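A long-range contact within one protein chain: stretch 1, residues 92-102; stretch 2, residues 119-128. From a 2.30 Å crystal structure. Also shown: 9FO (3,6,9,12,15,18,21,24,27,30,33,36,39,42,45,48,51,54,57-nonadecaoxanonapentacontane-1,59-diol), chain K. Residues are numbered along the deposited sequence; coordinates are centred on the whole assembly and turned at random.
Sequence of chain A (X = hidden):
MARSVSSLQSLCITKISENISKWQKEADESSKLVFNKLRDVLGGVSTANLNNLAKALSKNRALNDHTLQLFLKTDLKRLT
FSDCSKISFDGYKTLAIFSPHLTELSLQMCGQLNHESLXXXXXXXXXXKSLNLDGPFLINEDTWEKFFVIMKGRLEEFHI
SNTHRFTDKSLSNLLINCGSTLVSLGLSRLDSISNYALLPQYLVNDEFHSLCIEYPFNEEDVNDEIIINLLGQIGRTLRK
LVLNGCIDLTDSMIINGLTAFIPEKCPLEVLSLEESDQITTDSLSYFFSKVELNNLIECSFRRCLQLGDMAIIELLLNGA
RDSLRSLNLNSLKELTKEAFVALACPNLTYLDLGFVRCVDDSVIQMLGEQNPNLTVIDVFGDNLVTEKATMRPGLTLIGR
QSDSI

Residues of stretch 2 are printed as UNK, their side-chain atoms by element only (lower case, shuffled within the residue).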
ATOM      1  N   TYR A  92      -3.834   5.321   5.623  1.00 35.04           N
ATOM      2  CA  TYR A  92      -3.006   6.390   6.168  1.00 33.80           C
ATOM      3  C   TYR A  92      -1.926   6.805   5.179  1.00 35.58           C
ATOM      4  O   TYR A  92      -1.616   7.997   5.048  1.00 35.19           O
ATOM      5  CB  TYR A  92      -2.379   5.942   7.487  1.00 35.27           C
ATOM      6  CG  TYR A  92      -3.374   5.725   8.604  1.00 34.55           C
ATOM      7  CD1 TYR A  92      -4.048   6.798   9.178  1.00 34.57           C
ATOM      8  CD2 TYR A  92      -3.630   4.454   9.097  1.00 33.67           C
ATOM      9  CE1 TYR A  92      -4.956   6.609  10.201  1.00 34.99           C
ATOM     10  CE2 TYR A  92      -4.537   4.255  10.124  1.00 34.59           C
ATOM     11  CZ  TYR A  92      -5.194   5.336  10.671  1.00 33.94           C
ATOM     12  OH  TYR A  92      -6.095   5.144  11.689  1.00 30.51           O
ATOM     13  N   LYS A  93      -1.336   5.835   4.477  1.00 36.93           N
ATOM     14  CA  LYS A  93      -0.312   6.154   3.487  1.00 38.33           C
ATOM     15  C   LYS A  93      -0.893   6.973   2.339  1.00 38.44           C
ATOM     16  O   LYS A  93      -0.264   7.925   1.868  1.00 37.27           O
ATOM     17  CB  LYS A  93       0.326   4.863   2.968  1.00 39.28           C
ATOM     18  CG  LYS A  93       1.184   4.138   4.004  1.00 38.84           C
ATOM     19  CD  LYS A  93       1.230   2.624   3.779  1.00 38.82           C
ATOM     20  CE  LYS A  93       1.934   2.253   2.478  1.00 42.15           C
ATOM     21  NZ  LYS A  93       1.981   0.775   2.268  1.00 41.80           N
ATOM     22  N   THR A  94      -2.098   6.626   1.881  1.00 37.08           N
ATOM     23  CA  THR A  94      -2.695   7.353   0.763  1.00 40.23           C
ATOM     24  C   THR A  94      -3.053   8.777   1.171  1.00 38.24           C
ATOM     25  O   THR A  94      -2.825   9.726   0.410  1.00 38.48           O
ATOM     26  CB  THR A  94      -3.934   6.614   0.245  1.00 42.16           C
ATOM     27  OG1 THR A  94      -3.587   5.269  -0.109  1.00 43.37           O
ATOM     28  CG2 THR A  94      -4.511   7.316  -0.978  1.00 44.79           C
ATOM     29  N   LEU A  95      -3.609   8.944   2.373  1.00 38.76           N
ATOM     30  CA  LEU A  95      -3.898  10.281   2.884  1.00 38.11           C
ATOM     31  C   LEU A  95      -2.651  11.158   2.844  1.00 40.01           C
ATOM     32  O   LEU A  95      -2.687  12.292   2.352  1.00 40.85           O
ATOM     33  CB  LEU A  95      -4.445  10.179   4.309  1.00 38.48           C
ATOM     34  CG  LEU A  95      -4.711  11.499   5.038  1.00 36.71           C
ATOM     35  CD1 LEU A  95      -5.868  12.244   4.384  1.00 38.01           C
ATOM     36  CD2 LEU A  95      -4.982  11.251   6.513  1.00 34.82           C
ATOM     37  N   ALA A  96      -1.531  10.643   3.353  1.00 38.45           N
ATOM     38  CA  ALA A  96      -0.300  11.425   3.368  1.00 39.08           C
ATOM     39  C   ALA A  96       0.140  11.794   1.957  1.00 42.07           C
ATOM     40  O   ALA A  96       0.619  12.909   1.720  1.00 43.02           O
ATOM     41  CB  ALA A  96       0.809  10.654   4.085  1.00 38.05           C
ATOM     42  N   ILE A  97      -0.008  10.871   1.005  1.00 41.21           N
ATOM     43  CA  ILE A  97       0.436  11.139  -0.359  1.00 42.29           C
ATOM     44  C   ILE A  97      -0.415  12.232  -0.997  1.00 44.05           C
ATOM     45  O   ILE A  97       0.099  13.081  -1.735  1.00 44.22           O
ATOM     46  CB  ILE A  97       0.413   9.838  -1.186  1.00 46.54           C
ATOM     47  CG1 ILE A  97       1.493   8.867  -0.692  1.00 47.46           C
ATOM     48  CG2 ILE A  97       0.588  10.116  -2.677  1.00 50.47           C
ATOM     49  CD1 ILE A  97       2.920   9.378  -0.815  1.00 49.11           C
ATOM     50  N   PHE A  98      -1.719  12.241  -0.714  1.00 43.95           N
ATOM     51  CA  PHE A  98      -2.665  13.091  -1.428  1.00 45.59           C
ATOM     52  C   PHE A  98      -3.157  14.282  -0.605  1.00 45.26           C
ATOM     53  O   PHE A  98      -4.160  14.902  -0.972  1.00 45.30           O
ATOM     54  CB  PHE A  98      -3.859  12.255  -1.895  1.00 46.96           C
ATOM     55  CG  PHE A  98      -3.563  11.363  -3.071  1.00 48.79           C
ATOM     56  CD1 PHE A  98      -2.880  11.844  -4.176  1.00 52.28           C
ATOM     57  CD2 PHE A  98      -3.983  10.041  -3.077  1.00 48.54           C
ATOM     58  CE1 PHE A  98      -2.619  11.027  -5.259  1.00 56.04           C
ATOM     59  CE2 PHE A  98      -3.720   9.221  -4.156  1.00 52.93           C
ATOM     60  CZ  PHE A  98      -3.039   9.714  -5.247  1.00 57.15           C
ATOM     61  N   SER A  99      -2.473  14.634   0.487  1.00 45.12           N
ATOM     62  CA  SER A  99      -2.858  15.787   1.307  1.00 46.23           C
ATOM     63  C   SER A  99      -1.617  16.563   1.727  1.00 47.27           C
ATOM     64  O   SER A  99      -1.390  16.811   2.914  1.00 46.23           O
ATOM     65  CB  SER A  99      -3.659  15.342   2.532  1.00 44.38           C
ATOM     66  OG  SER A  99      -4.882  14.744   2.150  1.00 54.03           O
ATOM     67  N   PRO A 100      -0.801  16.993   0.762  1.00 49.39           N
ATOM     68  CA  PRO A 100       0.489  17.607   1.114  1.00 48.56           C
ATOM     69  C   PRO A 100       0.369  18.931   1.855  1.00 49.21           C
ATOM     70  O   PRO A 100       1.356  19.368   2.461  1.00 46.91           O
ATOM     71  CB  PRO A 100       1.172  17.791  -0.248  1.00 51.16           C
ATOM     72  CG  PRO A 100       0.044  17.882  -1.225  1.00 55.18           C
ATOM     73  CD  PRO A 100      -1.032  16.979  -0.694  1.00 50.86           C
ATOM     74  N   HIS A 101      -0.788  19.586   1.835  1.00 51.45           N
ATOM     75  CA  HIS A 101      -0.933  20.899   2.452  1.00 51.23           C
ATOM     76  C   HIS A 101      -1.238  20.829   3.944  1.00 49.41           C
ATOM     77  O   HIS A 101      -1.482  21.870   4.559  1.00 49.56           O
ATOM     78  CB  HIS A 101      -2.031  21.694   1.741  1.00 56.77           C
ATOM     79  CG  HIS A 101      -1.805  21.846   0.269  1.00 62.81           C
ATOM     80  ND1 HIS A 101      -1.041  22.861  -0.265  1.00 63.67           N
ATOM     81  CD2 HIS A 101      -2.235  21.106  -0.781  1.00 62.62           C
ATOM     82  CE1 HIS A 101      -1.014  22.742  -1.580  1.00 72.08           C
ATOM     83  NE2 HIS A 101      -1.730  21.685  -1.919  1.00 67.58           N
ATOM     84  N   LEU A 102      -1.221  19.639   4.543  1.00 46.78           N
ATOM     85  CA  LEU A 102      -1.615  19.501   5.937  1.00 45.46           C
ATOM     86  C   LEU A 102      -0.548  20.059   6.871  1.00 41.87           C
ATOM     87  O   LEU A 102       0.652  19.833   6.687  1.00 41.68           O
ATOM     88  CB  LEU A 102      -1.880  18.033   6.277  1.00 43.61           C
ATOM     89  CG  LEU A 102      -3.177  17.418   5.742  1.00 43.55           C
ATOM     90  CD1 LEU A 102      -3.208  15.923   6.021  1.00 40.65           C
ATOM     91  CD2 LEU A 102      -4.399  18.094   6.347  1.00 44.87           C
ATOM     92  N   UNK A 119       5.696   6.713   9.447  1.00 37.53           N
ATOM     93  CA  UNK A 119       6.807   7.350   8.744  1.00 40.86           C
ATOM     94  C   UNK A 119       6.356   8.002   7.439  1.00 39.71           C
ATOM     95  O   UNK A 119       6.958   8.989   7.004  1.00 40.91           O
ATOM     96  c   UNK A 119       8.872   6.636  10.807  1.00 46.05           C
ATOM     97  c   UNK A 119       7.915   6.329   8.482  1.00 43.52           C
ATOM     98  c   UNK A 119       9.678   4.771   9.360  1.00 52.30           C
ATOM     99  c   UNK A 119       8.484   5.637   9.727  1.00 45.47           C
ATOM    100  N   UNK A 120       5.309   7.477   6.799  1.00 34.65           N
ATOM    101  CA  UNK A 120       4.711   8.185   5.671  1.00 38.99           C
ATOM    102  C   UNK A 120       4.226   9.566   6.098  1.00 39.01           C
ATOM    103  O   UNK A 120       4.468  10.565   5.411  1.00 40.38           O
ATOM    104  o   UNK A 120       4.719   4.203   0.543  1.00 48.42           O
ATOM    105  c   UNK A 120       4.739   5.445   3.975  1.00 44.85           C
ATOM    106  c   UNK A 120       3.550   7.373   5.095  1.00 39.27           C
ATOM    107  c   UNK A 120       3.584   6.040   1.538  1.00 45.48           C
ATOM    108  c   UNK A 120       5.027   4.666   2.867  1.00 47.30           C
ATOM    109  c   UNK A 120       3.304   6.812   2.650  1.00 42.62           C
ATOM    110  c   UNK A 120       3.883   6.535   3.883  1.00 42.88           C
ATOM    111  c   UNK A 120       4.444   4.969   1.651  1.00 48.39           C
ATOM    112  N   UNK A 121       3.529   9.637   7.236  1.00 37.14           N
ATOM    113  CA  UNK A 121       3.016  10.912   7.732  1.00 37.80           C
ATOM    114  C   UNK A 121       4.159  11.896   7.954  1.00 38.07           C
ATOM    115  O   UNK A 121       4.094  13.057   7.536  1.00 37.27           O
ATOM    116  c   UNK A 121       0.145   9.459   9.872  1.00 36.51           C
ATOM    117  c   UNK A 121       2.200  10.688   9.017  1.00 36.63           C
ATOM    118  c   UNK A 121       1.928  12.008   9.746  1.00 36.05           C
ATOM    119  c   UNK A 121       0.888   9.988   8.675  1.00 34.78           C
ATOM    120  N   UNK A 122       5.223  11.445   8.619  1.00 37.38           N
ATOM    121  CA  UNK A 122       6.334  12.338   8.934  1.00 39.41           C
ATOM    122  C   UNK A 122       7.099  12.772   7.688  1.00 40.96           C
ATOM    123  O   UNK A 122       7.616  13.895   7.643  1.00 41.05           O
ATOM    124  c   UNK A 122       7.288  11.658   9.914  1.00 37.90           C
ATOM    125  N   UNK A 123       7.190  11.910   6.674  1.00 42.48           N
ATOM    126  CA  UNK A 123       8.057  12.180   5.534  1.00 43.63           C
ATOM    127  C   UNK A 123       7.329  12.739   4.318  1.00 42.05           C
ATOM    128  O   UNK A 123       7.975  13.362   3.472  1.00 44.84           O
ATOM    129  c   UNK A 123       8.807  10.905   5.136  1.00 47.57           C
ATOM    130  o   UNK A 123      10.127   8.420   4.980  1.00 66.46           O
ATOM    131  o   UNK A 123      11.757   9.125   6.276  1.00 65.82           O
ATOM    132  c   UNK A 123       9.768  10.426   6.219  1.00 52.59           C
ATOM    133  c   UNK A 123      10.609   9.239   5.794  1.00 63.32           C
ATOM    134  N   UNK A 124       6.014  12.549   4.209  1.00 41.13           N
ATOM    135  CA  UNK A 124       5.270  13.012   3.045  1.00 43.53           C
ATOM    136  C   UNK A 124       4.465  14.277   3.306  1.00 43.30           C
ATOM    137  O   UNK A 124       3.962  14.876   2.348  1.00 42.20           O
ATOM    138  n   UNK A 124       7.895   9.791  -0.205  1.00 68.04           N
ATOM    139  c   UNK A 124       6.782   9.549   0.757  1.00 65.84           C
ATOM    140  c   UNK A 124       5.023  10.610   2.166  1.00 45.26           C
ATOM    141  c   UNK A 124       6.035  10.822   1.063  1.00 53.77           C
ATOM    142  c   UNK A 124       4.324  11.911   2.547  1.00 43.10           C
ATOM    143  N   UNK A 125       4.321  14.691   4.566  1.00 40.93           N
ATOM    144  CA  UNK A 125       3.613  15.918   4.903  1.00 42.17           C
ATOM    145  C   UNK A 125       4.631  16.965   5.339  1.00 42.32           C
ATOM    146  O   UNK A 125       4.861  17.144   6.542  1.00 41.01           O
ATOM    147  c   UNK A 125       2.581  15.666   6.004  1.00 42.05           C
ATOM    148  c   UNK A 125       1.493  14.646   5.668  1.00 40.87           C
ATOM    149  c   UNK A 125       0.667  15.090   4.471  1.00 43.20           C
ATOM    150  c   UNK A 125       0.602  14.420   6.880  1.00 41.54           C
ATOM    151  N   UNK A 126       5.257  17.675   4.396  1.00 44.06           N
ATOM    152  CA  UNK A 126       6.376  18.558   4.766  1.00 45.22           C
ATOM    153  C   UNK A 126       5.971  19.741   5.625  1.00 44.86           C
ATOM    154  O   UNK A 126       6.831  20.295   6.321  1.00 43.24           O
ATOM    155  c   UNK A 126       5.751  18.929   2.487  1.00 48.45           C
ATOM    156  c   UNK A 126       4.955  17.739   2.955  1.00 44.92           C
ATOM    157  c   UNK A 126       6.923  19.019   3.409  1.00 45.69           C
ATOM    158  N   UNK A 127       4.703  20.147   5.600  1.00 43.30           N
ATOM    159  CA  UNK A 127       4.223  21.253   6.421  1.00 43.55           C
ATOM    160  C   UNK A 127       3.645  20.801   7.758  1.00 43.24           C
ATOM    161  O   UNK A 127       3.154  21.641   8.520  1.00 43.32           O
ATOM    162  c   UNK A 127       3.671  22.642   4.371  1.00 49.12           C
ATOM    163  c   UNK A 127       3.155  22.048   5.664  1.00 44.83           C
ATOM    164  o   UNK A 127       4.790  23.153   4.312  1.00 46.72           O
ATOM    165  n   UNK A 127       2.854  22.581   3.323  1.00 52.11           N
ATOM    166  N   UNK A 128       3.682  19.504   8.059  1.00 41.58           N
ATOM    167  CA  UNK A 128       3.087  19.011   9.293  1.00 40.36           C
ATOM    168  C   UNK A 128       3.832  19.560  10.502  1.00 39.90           C
ATOM    169  O   UNK A 128       5.055  19.434  10.604  1.00 39.57           O
ATOM    170  c   UNK A 128       1.017  17.186  10.675  1.00 38.23           C
ATOM    171  c   UNK A 128       2.655  15.296  10.468  1.00 38.80           C
ATOM    172  c   UNK A 128       3.107  17.481   9.314  1.00 38.73           C
ATOM    173  c   UNK A 128       2.485  16.812  10.539  1.00 39.22           C
TER
HETATM  174  OAA 9FO K 609       9.158   4.996  -5.575  0.50 64.89           O
HETATM  175  CAB 9FO K 609       7.871   5.502  -5.788  0.50 59.31           C
HETATM  176  CAC 9FO K 609       7.292   4.905  -7.070  0.50 54.69           C
HETATM  177  OAD 9FO K 609       6.237   5.696  -7.536  0.50 55.34           O
HETATM  178  CAE 9FO K 609       5.037   5.554  -6.834  0.50 55.15           C
HETATM  179  CAF 9FO K 609       4.116   6.727  -7.168  0.50 56.42           C
HETATM  180  OAG 9FO K 609       3.267   6.978  -6.086  0.50 57.49           O
HETATM  181  CAH 9FO K 609       3.863   7.697  -5.044  0.50 57.66           C
HETATM  182  CAI 9FO K 609       3.398   7.104  -3.721  0.50 55.74           C
HETATM  183  OAJ 9FO K 609       4.218   6.014  -3.420  0.50 54.91           O
HETATM  184  CAK 9FO K 609       3.555   4.929  -2.840  0.50 53.65           C
HETATM  185  CAL 9FO K 609       4.459   3.702  -2.894  0.50 52.67           C
HETATM  186  OAM 9FO K 609       3.719   2.592  -3.318  0.50 50.69           O
HETATM  187  CAN 9FO K 609       4.426   1.726  -4.155  0.50 48.54           C
HETATM  188  CAO 9FO K 609       4.450   2.302  -5.563  0.50 49.49           C
HETATM  189  OAP 9FO K 609       3.837   1.407  -6.448  0.50 47.40           O
HETATM  190  CAQ 9FO K 609       3.618   1.939  -7.720  0.50 49.35           C
HETATM  191  CAR 9FO K 609       2.383   2.829  -7.680  0.50 51.41           C
HETATM  192  OAS 9FO K 609       1.933   3.091  -8.975  0.50 51.58           O
HETATM  193  CAT 9FO K 609       1.388   4.370  -9.138  0.50 54.41           C
HETATM  194  CAU 9FO K 609       0.123   4.546  -8.297  0.50 56.88           C
HETATM  195  OAV 9FO K 609       0.286   5.640  -7.443  0.50 58.13           O
HETATM  196  CAW 9FO K 609      -0.747   5.801  -6.514  0.50 58.12           C
HETATM  197  CAX 9FO K 609      -0.409   6.963  -5.581  0.50 58.17           C
HETATM  198  OAY 9FO K 609       0.089   6.481  -4.364  0.50 55.49           O
HETATM  199  CAZ 9FO K 609      -0.880   5.982  -3.485  0.50 53.84           C
HETATM  200  CBA 9FO K 609      -0.247   5.746  -2.116  0.50 52.67           C
HETATM  201  OBB 9FO K 609      -0.439   4.425  -1.704  0.50 52.02           O
HETATM  202  CBC 9FO K 609       0.604   3.540  -2.001  0.50 51.87           C
HETATM  203  CBD 9FO K 609       0.340   2.224  -1.278  0.50 50.51           C
HETATM  204  OBE 9FO K 609      -0.557   1.464  -2.029  0.50 50.57           O
HETATM  205  CBF 9FO K 609      -1.551   0.866  -1.253  0.50 49.66           C
HETATM  206  CBG 9FO K 609      -2.425  -0.012  -2.140  0.50 51.08           C
HETATM  207  OBH 9FO K 609      -2.256   0.373  -3.479  0.50 51.91           O
HETATM  208  CBI 9FO K 609      -3.352   0.105  -4.310  0.50 52.42           C
HETATM  209  CBJ 9FO K 609      -3.322   1.031  -5.524  0.50 53.38           C
HETATM  210  OBK 9FO K 609      -4.627   1.476  -5.784  0.50 55.04           O
HETATM  211  CBL 9FO K 609      -4.746   2.837  -6.096  0.50 56.59           C
HETATM  212  CBM 9FO K 609      -6.168   3.295  -5.788  0.50 58.28           C
HETATM  213  OBN 9FO K 609      -6.237   4.690  -5.858  0.50 59.41           O
HETATM  214  CBO 9FO K 609      -6.044   5.349  -4.639  0.50 57.70           C
HETATM  215  CBP 9FO K 609      -7.332   5.339  -3.814  0.50 55.21           C
HETATM  216  OBQ 9FO K 609      -6.976   5.407  -2.462  0.50 52.05           O
HETATM  217  CBR 9FO K 609      -7.879   4.848  -1.551  0.50 51.47           C
HETATM  218  CBS 9FO K 609      -7.076   4.442  -0.320  0.50 49.53           C
HETATM  219  OBT 9FO K 609      -7.450   3.149   0.062  0.50 48.47           O
HETATM  220  CBU 9FO K 609      -6.425   2.399   0.650  0.50 47.27           C
HETATM  221  CBV 9FO K 609      -6.772   0.921   0.529  0.50 49.28           C
HETATM  222  OBW 9FO K 609      -6.313   0.457  -0.707  0.50 51.44           O
HETATM  223  CBX 9FO K 609      -6.616  -0.886  -0.960  0.50 52.79           C
HETATM  224  CBY 9FO K 609      -6.441  -1.179  -2.448  0.50 53.82           C
HETATM  225  OBZ 9FO K 609      -7.024  -0.163  -3.213  0.50 54.73           O
HETATM  226  CCA 9FO K 609      -7.901  -0.632  -4.200  0.50 55.99           C
HETATM  227  CCB 9FO K 609      -8.192   0.488  -5.196  0.50 57.50           C
HETATM  228  OCC 9FO K 609      -9.282   1.276  -4.809  0.50 58.45           O
HETATM  229  CCD 9FO K 609      -9.150   1.993  -3.615  0.50 56.13           C
HETATM  230  CCE 9FO K 609      -9.775   1.157  -2.500  0.50 55.75           C
HETATM  231  OCF 9FO K 609     -10.675   1.919  -1.746  0.50 55.14           O
HETATM  232  CCG 9FO K 609     -10.997   1.361  -0.501  0.50 54.48           C
HETATM  233  CCH 9FO K 609     -11.356  -0.120  -0.638  0.50 59.37           C
HETATM  234  OCI 9FO K 609     -12.144  -0.517   0.449  0.50 64.70           O
HETATM  235  O   HOH W   1       2.394  18.935   4.863  1.00 42.25           O

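Position 119 carries four side-chain carbons, forked at the second, and none comes within 8 Å of stretch 1; a fork one carbon beyond CB identifies Leu119. At position 120 one carbon leads to a six-carbon ring bearing a single oxygen; the CA-to-CB bond points toward stretch 1, and the aliphatic part of Lys93 lies over one face of the ring. This is Tyr120. CG of Lys93 sits 3.6 Å from the centroid of the Tyr120 ring, 12° off the normal, a CH-pi contact over the face. CD1 of Ile97 approaches CE2 of Tyr120 at 4.1 Å.

Position 121 has four carbons forked at the first, one arm two carbons long, and its CA lies 4.3 Å from CB of Ala96. Branching at CB with unequal arms defines Ile121. Position 122 has one carbon and is out of reach: Ala122. Position 123 has three carbons, the third carrying two oxygens, hence a carboxylate, and makes no contact across the stretches: Glu123.

Position 124 shows four carbons in a row ending in nitrogen. Its CB lies 3.9 Å from O of Ala96, and its next carbon touches Ile97, while the end of the chain leads away; the pattern is that of Lys124, with CG of Lys124 3.9 Å from CD1 of Ile97. Position 125 again has four carbons forked at the second, and the tips of the fork touch Ala96, Ser99 and Leu102: Leu125. CD2 of Leu125 comes 3.1 Å from O of Ser99 and 3.5 Å from O of Ala96; its CD1 meets CD1 of Leu102 at 4.2 Å.

At position 126 three carbons close a ring onto the backbone N and approach O of Pro100; only proline closes such a ring, and CD of Pro126 lies 4.0 Å from O of Pro100. Position 127 has two carbons, the second carrying one oxygen and one nitrogen, an amide near O of Pro100: Asn127. Its ND2 is 3.6 Å from O of Pro100, without a hydrogen bond. Position 128 has four carbons forked at the second; its N lies 3.3 Å from O of Leu102, but the angle is too poor for a hydrogen bond. This is Leu128.

The two helices run nearly parallel, at 6°, with axes 8.7 Å apart at closest approach. The CA-to-CB bond of Ala96 points toward stretch 2, and its CA lies 5.5 Å from CA of Ile121, with CB of Ala96 4.4 Å from CB of Tyr120 and 4.3 Å from CG of Leu125. Beyond the helices, a type I turn in each stretch continues the pairing, with CA of Pro100 5.2 Å from CA of Leu125. No direct hydrogen bond crosses; instead a water donates to O of Pro100 and O of Leu102 and accepts from N of Asn127, each at 2.7 Å. Packing and this water thus join the stretches, burying 640 Å² in total.

Stretch 2, residues 119-128: LYIAEKLPNL
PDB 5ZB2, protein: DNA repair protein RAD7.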